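Local coordinates for surface-associated protein CshB (Streptococcus gordonii, PDB 6YZG), which probably mediates streptococcal adhesion to host ligands such as fibronectin, the chain here being non-repetitive domain 2 of this cell-wall-linked adhesin, at residues F125-T130 with P138-A143; T24-K27 with Y33-T36; P271-Y274 with F278-I281; S244-Y249 with M258-L263; G151-F156 with K185-E190. One frame throughout, in Å; residues are numbered along the deposited sequence.

Interaction 1 of 5, residues F125-T130 with P138-A143; sequences FDIEAT and PTVVMA
I127 and A129 pack on P138 and V140 where the two arms of a beta hairpin, strands 119-131 and 134-144, part from each other. Closer to the turn the arms are still paired, with A129 hydrogen-bonded through its backbone to V136. Beyond that point they diverge. The CA atoms of A129 and P138 are 6.0 Å apart, while the CA atoms of I127 and V140 are already 9.5 Å apart. Only apolar side chains then span the gap between these segments.

I127 is the first residue of its segment to touch the partner, and it divides its two branches between two residues. CG2 stands anti to the backbone N and meets the proline ring, with I127 CG2 to P138 CG at 4.2 Å. CG1 lies beside the backbone N (chi1 -63°), and the extended chi2 of 164° sends CD1 toward the valine. I127 CD1 lies 4.2 Å from V140 CG2. V246 of the second subunit also packs on I127. E128 turns its side chain away, and its backbone is bonded to T36 of the next strand. A129 again faces the partner segment, and Y33 touches it too.

T139 and V140 belong to a strand that pairs with the second subunit, so the sheet continues across the interface. The last contact is methyl against ring: A129 CB sits 4.0 Å from P138 CB.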
# COMPACT_ATOMS: atom_id res chain seq x y z
N PHE A 125 22.12 -17.22 4.78
CA PHE A 125 23.50 -17.00 4.30
C PHE A 125 24.50 -17.07 5.45
O PHE A 125 24.27 -16.56 6.49
CB PHE A 125 23.62 -15.57 3.77
CG PHE A 125 22.85 -15.26 2.51
CD1 PHE A 125 23.28 -15.70 1.28
CD2 PHE A 125 21.68 -14.54 2.56
CE1 PHE A 125 22.58 -15.42 0.12
CE2 PHE A 125 20.98 -14.27 1.40
CZ PHE A 125 21.43 -14.69 0.19
N ASP A 126 25.62 -17.71 5.14
CA ASP A 126 26.83 -17.61 5.98
C ASP A 126 27.48 -16.31 5.48
O ASP A 126 27.51 -16.07 4.29
CB ASP A 126 27.73 -18.84 5.82
CG ASP A 126 27.32 -20.05 6.65
OD1 ASP A 126 27.01 -19.90 7.81
OD2 ASP A 126 27.31 -21.15 6.11
N ILE A 127 27.94 -15.50 6.40
CA ILE A 127 28.55 -14.19 6.04
C ILE A 127 29.98 -14.16 6.54
O ILE A 127 30.19 -14.54 7.66
CB ILE A 127 27.79 -13.04 6.70
CG1 ILE A 127 26.35 -12.94 6.23
CG2 ILE A 127 28.54 -11.72 6.53
CD1 ILE A 127 25.60 -12.07 7.19
N GLU A 128 30.88 -13.67 5.71
CA GLU A 128 32.28 -13.45 6.11
C GLU A 128 32.70 -12.09 5.57
O GLU A 128 32.40 -11.77 4.45
CB GLU A 128 33.15 -14.54 5.48
CG GLU A 128 34.64 -14.29 5.47
CD GLU A 128 35.20 -15.34 4.54
OE1 GLU A 128 34.98 -16.51 4.85
OE2 GLU A 128 35.69 -15.00 3.47
N ALA A 129 33.30 -11.29 6.43
CA ALA A 129 33.85 -10.00 6.02
C ALA A 129 35.34 -10.03 6.32
O ALA A 129 35.73 -10.49 7.39
CB ALA A 129 33.21 -8.87 6.76
N THR A 130 36.14 -9.54 5.38
CA THR A 130 37.60 -9.37 5.62
C THR A 130 38.02 -7.95 5.30
O THR A 130 37.51 -7.31 4.40
CB THR A 130 38.42 -10.36 4.82
OG1 THR A 130 38.24 -10.09 3.41
CG2 THR A 130 38.07 -11.80 5.13
N PRO A 138 31.25 -7.98 10.90
CA PRO A 138 30.56 -7.03 10.04
C PRO A 138 29.38 -6.33 10.73
O PRO A 138 28.92 -6.80 11.79
CB PRO A 138 30.01 -7.99 8.98
CG PRO A 138 29.72 -9.24 9.70
CD PRO A 138 30.83 -9.37 10.76
N THR A 139 29.00 -5.23 10.17
CA THR A 139 27.80 -4.46 10.56
C THR A 139 26.84 -4.58 9.39
O THR A 139 27.12 -3.99 8.32
CB THR A 139 28.11 -3.03 10.91
OG1 THR A 139 29.01 -2.99 12.03
CG2 THR A 139 26.85 -2.23 11.23
N VAL A 140 25.79 -5.35 9.55
CA VAL A 140 24.89 -5.74 8.46
C VAL A 140 23.57 -5.02 8.64
O VAL A 140 23.04 -4.97 9.75
CB VAL A 140 24.62 -7.23 8.46
CG1 VAL A 140 23.65 -7.59 7.39
CG2 VAL A 140 25.91 -8.01 8.28
N VAL A 141 23.09 -4.42 7.56
CA VAL A 141 21.74 -3.80 7.57
C VAL A 141 20.83 -4.57 6.61
O VAL A 141 21.32 -5.11 5.60
CB VAL A 141 21.74 -2.30 7.20
CG1 VAL A 141 22.38 -1.53 8.34
CG2 VAL A 141 22.40 -2.03 5.87
N MET A 142 19.56 -4.66 6.97
CA MET A 142 18.60 -5.43 6.15
C MET A 142 17.25 -4.70 6.12
O MET A 142 16.93 -3.97 7.02
CB MET A 142 18.48 -6.89 6.65
CG MET A 142 19.68 -7.86 6.21
SD MET A 142 19.35 -9.53 6.82
CE MET A 142 18.39 -9.99 5.38
N ALA A 143 16.52 -4.89 5.02
CA ALA A 143 15.18 -4.33 4.84
C ALA A 143 14.46 -5.18 3.82
O ALA A 143 15.06 -5.93 3.04
CB ALA A 143 15.24 -2.88 4.35

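Interaction 2 of 5, residues T24-K27 with Y33-T36; sequences TFTK and YVVT
Strand segments T24-K27 and Y33-T36 run antiparallel at 169°, their axes 4.9 Å apart, and belong to the hairpin of strands 24-30 and 33-41. K27 and V35 are a hydrogen-bonded pair. K27 N donates a hydrogen bond to V35 O at 3.0 Å, and V35 N donates one to K27 O at 2.9 Å. The second bond is almost straight, 175° at the hydrogen. T26 and T36 form the neighbouring non-hydrogen-bonded pair. Here CA-H groups face carbonyl oxygens, with T26 CA 3.3 Å from V35 O and T36 CA 3.4 Å from F25 O.

The side chains of T26 and T36 run alongside each other on one face of the sheet. Both have their methyl anti to the backbone N. Each hydroxyl therefore meets the other's methyl: T26 CG2 is 3.7 Å from T36 OG1, and T26 OG1 is 3.8 Å from T36 CG2. V34 adds to this face diagonally, its CG1 3.8 Å from T26 CG2.

V35 and K27 share the other face. With chi1 at -63°, V35 CG2 falls between the backbone N and carbonyl carbon and lies against K27 O. The lysine chain bends at its second torsion and leads away. F25 makes edge-to-face contacts with F4 and W10.

The hydrogen bonds between these segments are all made by the backbone. The threonine face adds contacts of mixed polarity, while on the other face V35 makes an apolar contact with F262 of the second subunit.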
# COMPACT_ATOMS: atom_id res chain seq x y z
N THR A 24 27.72 -18.54 -4.03
CA THR A 24 28.35 -17.41 -3.35
C THR A 24 28.09 -16.09 -4.07
O THR A 24 27.95 -16.02 -5.32
CB THR A 24 29.88 -17.60 -3.18
OG1 THR A 24 30.50 -17.62 -4.49
CG2 THR A 24 30.16 -18.80 -2.33
N PHE A 25 28.08 -15.03 -3.26
CA PHE A 25 28.04 -13.63 -3.72
C PHE A 25 29.25 -12.98 -3.07
O PHE A 25 29.36 -13.02 -1.83
CB PHE A 25 26.75 -12.89 -3.34
CG PHE A 25 26.73 -11.44 -3.68
CD1 PHE A 25 27.24 -10.51 -2.79
CD2 PHE A 25 26.27 -11.03 -4.93
CE1 PHE A 25 27.28 -9.17 -3.14
CE2 PHE A 25 26.26 -9.67 -5.24
CZ PHE A 25 26.79 -8.77 -4.34
N THR A 26 30.13 -12.33 -3.82
CA THR A 26 31.33 -11.72 -3.26
C THR A 26 31.51 -10.30 -3.82
O THR A 26 31.36 -10.09 -5.02
CB THR A 26 32.55 -12.56 -3.67
OG1 THR A 26 32.37 -13.95 -3.39
CG2 THR A 26 33.76 -12.02 -2.93
N LYS A 27 31.76 -9.33 -2.96
CA LYS A 27 31.91 -7.94 -3.40
C LYS A 27 32.94 -7.26 -2.49
O LYS A 27 32.83 -7.30 -1.25
CB LYS A 27 30.58 -7.19 -3.35
CG LYS A 27 30.67 -5.69 -3.72
CD LYS A 27 30.99 -5.43 -5.14
CE LYS A 27 31.09 -3.93 -5.41
NZ LYS A 27 31.34 -3.61 -6.83
N TYR A 33 37.91 -4.06 1.70
CA TYR A 33 36.83 -4.65 2.55
C TYR A 33 35.98 -5.57 1.66
O TYR A 33 35.26 -5.05 0.79
CB TYR A 33 36.05 -3.54 3.23
CG TYR A 33 35.23 -3.98 4.41
CD1 TYR A 33 34.10 -4.75 4.26
CD2 TYR A 33 35.58 -3.62 5.69
CE1 TYR A 33 33.36 -5.19 5.35
CE2 TYR A 33 34.87 -4.06 6.79
CZ TYR A 33 33.74 -4.85 6.61
OH TYR A 33 33.01 -5.29 7.68
N VAL A 34 36.10 -6.88 1.88
CA VAL A 34 35.49 -7.91 1.02
C VAL A 34 34.42 -8.63 1.84
O VAL A 34 34.73 -9.17 2.92
CB VAL A 34 36.49 -8.93 0.46
CG1 VAL A 34 35.71 -9.94 -0.40
CG2 VAL A 34 37.58 -8.21 -0.33
N VAL A 35 33.22 -8.68 1.28
CA VAL A 35 32.14 -9.47 1.90
C VAL A 35 31.83 -10.65 1.00
O VAL A 35 31.77 -10.55 -0.24
CB VAL A 35 30.90 -8.61 2.13
CG1 VAL A 35 31.15 -7.48 3.10
CG2 VAL A 35 30.28 -8.10 0.88
N THR A 36 31.65 -11.79 1.65
CA THR A 36 31.31 -13.02 0.93
C THR A 36 30.07 -13.58 1.58
O THR A 36 30.10 -13.85 2.82
CB THR A 36 32.42 -14.05 0.97
OG1 THR A 36 33.65 -13.47 0.45
CG2 THR A 36 32.06 -15.27 0.16

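Interaction 3 of 5, residues P271-Y274 with F278-I281; sequences PESY and FHTI
Y274 brings CD2 over one face of the F278 ring. The two rings meet obliquely. Their planes are 56° apart and their centroids 5.9 Å apart, so they form neither a stack nor an edge-to-face pair. Closer in, Y274 CB comes to 4.0 Å from F278 CD2. The phenylalanine has CG anti to its N (chi1 -176°), which leans the ring back toward the tyrosine. The backbone of Y274 joins in as well, with its O 3.5 Å from F278 CB.

H279 brings the tip of its imidazole to the same place. Its NE2 lies 4.2 Å from Y274 CB, and its CE1 lies 4.0 Å from S273 OG. These are packing contacts. The imidazole NE2 is hydrogen-bonded to the backbone O of G242. The serine hydroxyl is hydrogen-bonded to G275 N, two residues on, which makes an ST turn leading up to the helix.

This is a surface contact formed by a chain that folds back on itself within a few residues. The loop after strand 258-263 runs into the single-turn helix 276-279. H279 ties that turn to the link between strands 234-241 and 245-252. N159 of the second subunit packs on F278 and H279, and T161 of that subunit packs on Y274, so the turn lies against the partner chain.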
# COMPACT_ATOMS: atom_id res chain seq x y z
N PRO A 271 -13.65 37.22 -5.23
CA PRO A 271 -14.86 37.69 -5.90
C PRO A 271 -16.12 37.09 -5.27
O PRO A 271 -16.04 36.11 -4.45
CB PRO A 271 -14.68 37.23 -7.36
CG PRO A 271 -13.75 36.05 -7.27
CD PRO A 271 -12.85 36.31 -6.07
N GLU A 272 -17.27 37.68 -5.60
CA GLU A 272 -18.60 37.20 -5.16
C GLU A 272 -18.84 35.83 -5.81
O GLU A 272 -19.40 34.94 -5.18
CB GLU A 272 -19.68 38.22 -5.53
CG GLU A 272 -21.08 37.77 -5.14
CD GLU A 272 -22.08 38.90 -5.04
OE1 GLU A 272 -23.27 38.61 -4.80
OE2 GLU A 272 -21.66 40.07 -5.22
N SER A 273 -18.47 35.71 -7.08
CA SER A 273 -18.78 34.51 -7.90
C SER A 273 -17.84 34.49 -9.09
O SER A 273 -17.42 35.58 -9.54
CB SER A 273 -20.21 34.55 -8.37
OG SER A 273 -20.53 33.43 -9.21
N TYR A 274 -17.60 33.31 -9.66
CA TYR A 274 -16.92 33.17 -10.97
C TYR A 274 -17.93 33.29 -12.13
O TYR A 274 -17.48 33.39 -13.31
CB TYR A 274 -16.17 31.84 -10.94
CG TYR A 274 -14.75 31.98 -10.46
CD1 TYR A 274 -14.43 32.56 -9.24
CD2 TYR A 274 -13.72 31.55 -11.29
CE1 TYR A 274 -13.11 32.66 -8.83
CE2 TYR A 274 -12.41 31.73 -10.93
CZ TYR A 274 -12.10 32.19 -9.67
OH TYR A 274 -10.75 32.27 -9.45
N PHE A 278 -19.50 30.77 -16.54
CA PHE A 278 -18.38 29.83 -16.25
C PHE A 278 -18.93 28.51 -15.67
O PHE A 278 -18.57 27.41 -16.10
CB PHE A 278 -17.41 30.49 -15.26
CG PHE A 278 -16.19 29.66 -14.98
CD1 PHE A 278 -15.15 29.58 -15.90
CD2 PHE A 278 -16.06 28.98 -13.78
CE1 PHE A 278 -14.03 28.80 -15.64
CE2 PHE A 278 -14.95 28.19 -13.54
CZ PHE A 278 -13.95 28.09 -14.46
N HIS A 279 -19.77 28.62 -14.64
CA HIS A 279 -20.24 27.43 -13.89
C HIS A 279 -21.02 26.45 -14.77
O HIS A 279 -21.01 25.24 -14.42
CB HIS A 279 -21.11 27.80 -12.71
CG HIS A 279 -20.34 28.35 -11.57
ND1 HIS A 279 -20.91 29.24 -10.66
CD2 HIS A 279 -19.08 28.10 -11.15
CE1 HIS A 279 -20.02 29.53 -9.72
NE2 HIS A 279 -18.89 28.81 -9.99
N THR A 280 -21.72 26.93 -15.82
CA THR A 280 -22.63 26.06 -16.62
C THR A 280 -21.94 25.44 -17.85
O THR A 280 -22.62 24.71 -18.56
CB THR A 280 -23.90 26.80 -17.06
OG1 THR A 280 -23.48 28.01 -17.67
CG2 THR A 280 -24.81 27.09 -15.89
N ILE A 281 -20.67 25.74 -18.12
CA ILE A 281 -19.92 25.08 -19.23
C ILE A 281 -19.86 23.59 -18.86
O ILE A 281 -19.73 23.29 -17.67
CB ILE A 281 -18.55 25.74 -19.44
CG1 ILE A 281 -18.72 27.24 -19.71
CG2 ILE A 281 -17.78 25.04 -20.55
CD1 ILE A 281 -17.43 28.03 -19.80

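Interaction 4 of 5, residues S244-Y249 with M258-L263; sequences SEVGFY and MMMGFL
Segments S244-Y249 and M258-L263 run in opposing directions but are too far apart to pair through their backbones. The nearest CA atoms, those of F248 and M258, are 7.1 Å apart, and those of V246 and M260 are 9.8 Å apart. Two pairs of side chains bridge the gap.

The F248 and M258 side chains overlap as they extend from opposite strands. M258 CB sits over the centre of the phenyl ring, 3.6 Å from the F248 ring centroid and 13° off the normal, as a CH-pi contact. The sulfur lies obliquely to the ring, with M258 SD 4.7 Å from the F248 centroid, a Met-aromatic contact.

Both strands pair antiparallel with strands of the second subunit, consistent with a strand-exchanged dimer, and these side chains of the two strands face each other. On the partner chain, F156 meets F248 edge-to-face, and F4 packs on M258.

V246 and M260 approach tip to tip. The methionine side chain is extended through its first two torsions and bends at the third (chi3 -66°), which turns the methyl to the valine. V246 CG2 and M260 CE are 3.4 Å apart, tighter than usual for two carbons.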
# COMPACT_ATOMS: atom_id res chain seq x y z
N SER A 244 -19.06 26.01 -7.51
CA SER A 244 -20.37 25.82 -6.86
C SER A 244 -20.78 24.35 -6.85
O SER A 244 -21.82 24.05 -6.24
CB SER A 244 -21.41 26.67 -7.54
OG SER A 244 -21.65 26.26 -8.86
N GLU A 245 -20.04 23.47 -7.53
CA GLU A 245 -20.34 22.01 -7.54
C GLU A 245 -19.01 21.26 -7.52
O GLU A 245 -18.09 21.63 -8.28
CB GLU A 245 -21.11 21.60 -8.80
CG GLU A 245 -22.42 22.38 -8.99
CD GLU A 245 -23.57 21.95 -9.91
OE1 GLU A 245 -24.30 21.00 -9.54
OE2 GLU A 245 -23.86 22.67 -10.89
N VAL A 246 -18.89 20.30 -6.61
CA VAL A 246 -17.75 19.38 -6.64
C VAL A 246 -18.27 17.98 -6.52
O VAL A 246 -19.30 17.74 -5.85
CB VAL A 246 -16.75 19.64 -5.52
CG1 VAL A 246 -16.07 20.97 -5.71
CG2 VAL A 246 -17.33 19.52 -4.18
N GLY A 247 -17.65 17.05 -7.22
CA GLY A 247 -18.03 15.61 -7.20
C GLY A 247 -16.87 14.76 -6.76
O GLY A 247 -15.71 15.08 -6.98
N PHE A 248 -17.20 13.63 -6.18
CA PHE A 248 -16.25 12.64 -5.71
C PHE A 248 -16.80 11.29 -6.10
O PHE A 248 -17.96 10.98 -5.73
CB PHE A 248 -16.06 12.75 -4.21
CG PHE A 248 -15.09 11.76 -3.61
CD1 PHE A 248 -13.72 11.91 -3.77
CD2 PHE A 248 -15.54 10.64 -2.92
CE1 PHE A 248 -12.82 11.04 -3.16
CE2 PHE A 248 -14.61 9.78 -2.32
CZ PHE A 248 -13.27 9.96 -2.48
N TYR A 249 -15.98 10.49 -6.78
CA TYR A 249 -16.45 9.18 -7.31
C TYR A 249 -15.43 8.12 -6.95
O TYR A 249 -14.22 8.37 -7.07
CB TYR A 249 -16.62 9.22 -8.83
CG TYR A 249 -17.59 10.27 -9.28
CD1 TYR A 249 -17.17 11.56 -9.56
CD2 TYR A 249 -18.94 9.97 -9.47
CE1 TYR A 249 -18.07 12.55 -9.93
CE2 TYR A 249 -19.85 10.94 -9.81
CZ TYR A 249 -19.41 12.23 -10.05
OH TYR A 249 -20.30 13.20 -10.47
N MET A 258 -13.49 10.38 1.10
CA MET A 258 -13.37 11.79 0.69
C MET A 258 -12.90 12.64 1.85
O MET A 258 -13.49 12.60 2.94
CB MET A 258 -14.72 12.31 0.22
CG MET A 258 -14.64 13.63 -0.49
SD MET A 258 -16.26 14.38 -0.74
CE MET A 258 -16.52 15.04 0.89
N MET A 259 -11.93 13.48 1.57
CA MET A 259 -11.57 14.60 2.44
C MET A 259 -11.86 15.88 1.66
O MET A 259 -11.51 15.98 0.44
CB MET A 259 -10.08 14.62 2.74
CG MET A 259 -9.68 13.36 3.49
SD MET A 259 -7.95 13.27 3.92
CE MET A 259 -7.79 14.70 5.00
N MET A 260 -12.43 16.86 2.31
CA MET A 260 -12.75 18.15 1.65
C MET A 260 -12.43 19.25 2.66
O MET A 260 -12.84 19.13 3.84
CB MET A 260 -14.20 18.28 1.21
CG MET A 260 -14.46 19.62 0.48
SD MET A 260 -16.26 19.86 0.15
CE MET A 260 -16.61 18.57 -1.00
N GLY A 261 -11.77 20.30 2.24
CA GLY A 261 -11.46 21.43 3.09
C GLY A 261 -11.59 22.72 2.32
O GLY A 261 -11.85 22.75 1.11
N PHE A 262 -11.53 23.79 3.09
CA PHE A 262 -11.65 25.15 2.56
C PHE A 262 -10.48 25.96 3.08
O PHE A 262 -10.14 25.87 4.27
CB PHE A 262 -12.98 25.76 2.95
CG PHE A 262 -14.18 25.16 2.29
CD1 PHE A 262 -14.68 23.90 2.64
CD2 PHE A 262 -14.78 25.79 1.22
CE1 PHE A 262 -15.73 23.35 1.93
CE2 PHE A 262 -15.90 25.29 0.57
CZ PHE A 262 -16.36 24.03 0.91
N LEU A 263 -9.98 26.84 2.23
CA LEU A 263 -8.93 27.80 2.63
C LEU A 263 -9.61 29.18 2.71
O LEU A 263 -10.36 29.50 1.82
CB LEU A 263 -7.78 27.78 1.63
CG LEU A 263 -7.16 26.40 1.37
CD1 LEU A 263 -5.99 26.51 0.41
CD2 LEU A 263 -6.75 25.74 2.66

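Interaction 5 of 5, residues G151-F156 with K185-E190; sequences GEFAIF and KMLDDE
L187 reaches from helix 184-193 to F153, on strand 153-158, and to G151. Its CG is anti to the backbone N (chi1 179°), so the side chain extends off the helix and its two methyls spread at the end. CD1 takes both partners. It lies 3.8 Å from G151 CA and 4.1 Å from F153 CZ. CD2 touches only the ring, with L187 CD2 to F153 CZ at 4.0 Å.

F153 does not start out straight at the helix. Its chi1 of -51° puts CG beside the backbone N, and the ring's length brings CZ to the leucine. The ring is met at its edge, near its plane, and the leucine stands roughly perpendicular to the phenylalanine side chain. One face of the F153 ring has the backbone O of G151, two residues earlier, 4.1 Å above its centre.

G151 N is hydrogen-bonded to N149 OD1 in an Asx turn. On the helix, K185 and D189 form a salt bridge one turn apart. K185 NZ is 3.0 Å from D189 OD2, which accepts with its syn lone pair. E190 pairs instead with R194.

L197, L200 and Y208 also surround L187, while I199, L211 and P227 touch F153. The contact is part of a buried apolar core of helix-on-sheet packing, where helices 184-193 and 198-201 pack beside strand 153-158.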
# COMPACT_ATOMS: atom_id res chain seq x y z
N GLY A 151 -1.24 -9.26 5.33
CA GLY A 151 -1.05 -10.67 4.98
C GLY A 151 0.23 -10.98 4.26
O GLY A 151 0.33 -12.07 3.73
N GLU A 152 1.15 -10.04 4.22
CA GLU A 152 2.44 -10.21 3.49
C GLU A 152 3.54 -10.17 4.54
O GLU A 152 3.63 -9.19 5.27
CB GLU A 152 2.69 -9.17 2.39
CG GLU A 152 1.61 -9.20 1.31
CD GLU A 152 1.75 -8.14 0.23
OE1 GLU A 152 1.91 -6.96 0.60
OE2 GLU A 152 1.74 -8.48 -0.95
N PHE A 153 4.35 -11.23 4.65
CA PHE A 153 5.32 -11.38 5.75
C PHE A 153 6.73 -11.39 5.20
O PHE A 153 7.06 -12.17 4.29
CB PHE A 153 5.04 -12.69 6.51
CG PHE A 153 3.60 -12.89 6.95
CD1 PHE A 153 2.85 -11.85 7.45
CD2 PHE A 153 3.02 -14.11 6.79
CE1 PHE A 153 1.54 -12.05 7.83
CE2 PHE A 153 1.67 -14.32 7.07
CZ PHE A 153 0.97 -13.31 7.69
N ALA A 154 7.60 -10.60 5.84
CA ALA A 154 9.07 -10.72 5.69
C ALA A 154 9.66 -10.72 7.09
O ALA A 154 9.37 -9.85 7.92
CB ALA A 154 9.62 -9.63 4.82
N ILE A 155 10.50 -11.73 7.33
CA ILE A 155 11.09 -11.99 8.66
C ILE A 155 12.60 -12.02 8.46
O ILE A 155 13.08 -12.70 7.54
CB ILE A 155 10.59 -13.32 9.26
CG1 ILE A 155 9.07 -13.26 9.45
CG2 ILE A 155 11.31 -13.62 10.55
CD1 ILE A 155 8.45 -14.63 9.64
N PHE A 156 13.37 -11.45 9.37
CA PHE A 156 14.84 -11.37 9.35
C PHE A 156 15.40 -12.07 10.57
O PHE A 156 14.94 -11.75 11.70
CB PHE A 156 15.28 -9.91 9.35
CG PHE A 156 14.66 -9.04 8.28
CD1 PHE A 156 13.35 -8.59 8.47
CD2 PHE A 156 15.31 -8.75 7.09
CE1 PHE A 156 12.74 -7.80 7.51
CE2 PHE A 156 14.69 -7.96 6.12
CZ PHE A 156 13.40 -7.51 6.36
N LYS A 185 -4.91 -9.60 15.21
CA LYS A 185 -6.12 -8.81 14.91
C LYS A 185 -6.04 -8.17 13.54
O LYS A 185 -7.00 -8.22 12.74
CB LYS A 185 -6.30 -7.76 16.02
CG LYS A 185 -7.53 -6.89 15.76
CD LYS A 185 -7.78 -5.85 16.83
CE LYS A 185 -9.24 -5.46 16.92
NZ LYS A 185 -9.80 -5.11 15.60
N MET A 186 -4.90 -7.58 13.17
CA MET A 186 -4.76 -6.93 11.86
C MET A 186 -4.91 -7.97 10.74
O MET A 186 -5.50 -7.67 9.67
CB MET A 186 -3.40 -6.27 11.72
CG MET A 186 -3.26 -4.99 12.49
SD MET A 186 -1.49 -4.52 12.61
CE MET A 186 -1.57 -3.33 13.95
N LEU A 187 -4.29 -9.12 10.93
CA LEU A 187 -4.31 -10.20 9.92
C LEU A 187 -5.77 -10.70 9.75
O LEU A 187 -6.21 -10.84 8.60
CB LEU A 187 -3.32 -11.29 10.35
CG LEU A 187 -3.24 -12.50 9.44
CD1 LEU A 187 -2.90 -12.12 8.00
CD2 LEU A 187 -2.24 -13.48 10.02
N ASP A 188 -6.50 -10.90 10.85
CA ASP A 188 -7.88 -11.44 10.82
C ASP A 188 -8.79 -10.36 10.23
O ASP A 188 -9.67 -10.76 9.39
CB ASP A 188 -8.29 -11.97 12.18
CG ASP A 188 -7.71 -13.33 12.48
OD1 ASP A 188 -7.41 -14.09 11.51
OD2 ASP A 188 -7.61 -13.65 13.64
N ASP A 189 -8.58 -9.08 10.57
CA ASP A 189 -9.36 -7.97 9.97
C ASP A 189 -9.12 -7.94 8.46
O ASP A 189 -10.09 -7.79 7.70
CB ASP A 189 -9.06 -6.62 10.59
CG ASP A 189 -9.58 -6.47 12.01
OD1 ASP A 189 -10.36 -7.37 12.46
OD2 ASP A 189 -9.16 -5.49 12.68
N GLU A 190 -7.89 -8.14 8.01
CA GLU A 190 -7.57 -8.12 6.56
C GLU A 190 -8.23 -9.33 5.91
O GLU A 190 -8.70 -9.19 4.75
CB GLU A 190 -6.05 -8.14 6.33
CG GLU A 190 -5.64 -7.84 4.93
CD GLU A 190 -5.90 -6.39 4.50
OE1 GLU A 190 -5.80 -6.15 3.30
OE2 GLU A 190 -6.17 -5.52 5.36

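Overall arrangement
Interactions 1, 4 and 5 are buried and apolar, interaction 2 is partly buried, and interaction 3 is on the surface. Interactions 1 and 2 hold neighbouring strands of one sheet. Backbone bonds join T130 to V34 and E128 to T36. Interaction 5 touches interaction 1 where F156 packs on M142 and A143. Interactions 3 and 4 lie on the opposite side of the chain's centre from 1 and 2, and meet at H279 and S244. Only interaction 2 has backbone pairing between its segments. The others rest mainly on side chains: aliphatic in 1, sulfur and ring in 4, leucine on phenylalanine and glycine in 5, oblique rings in 3. All five touch the second subunit.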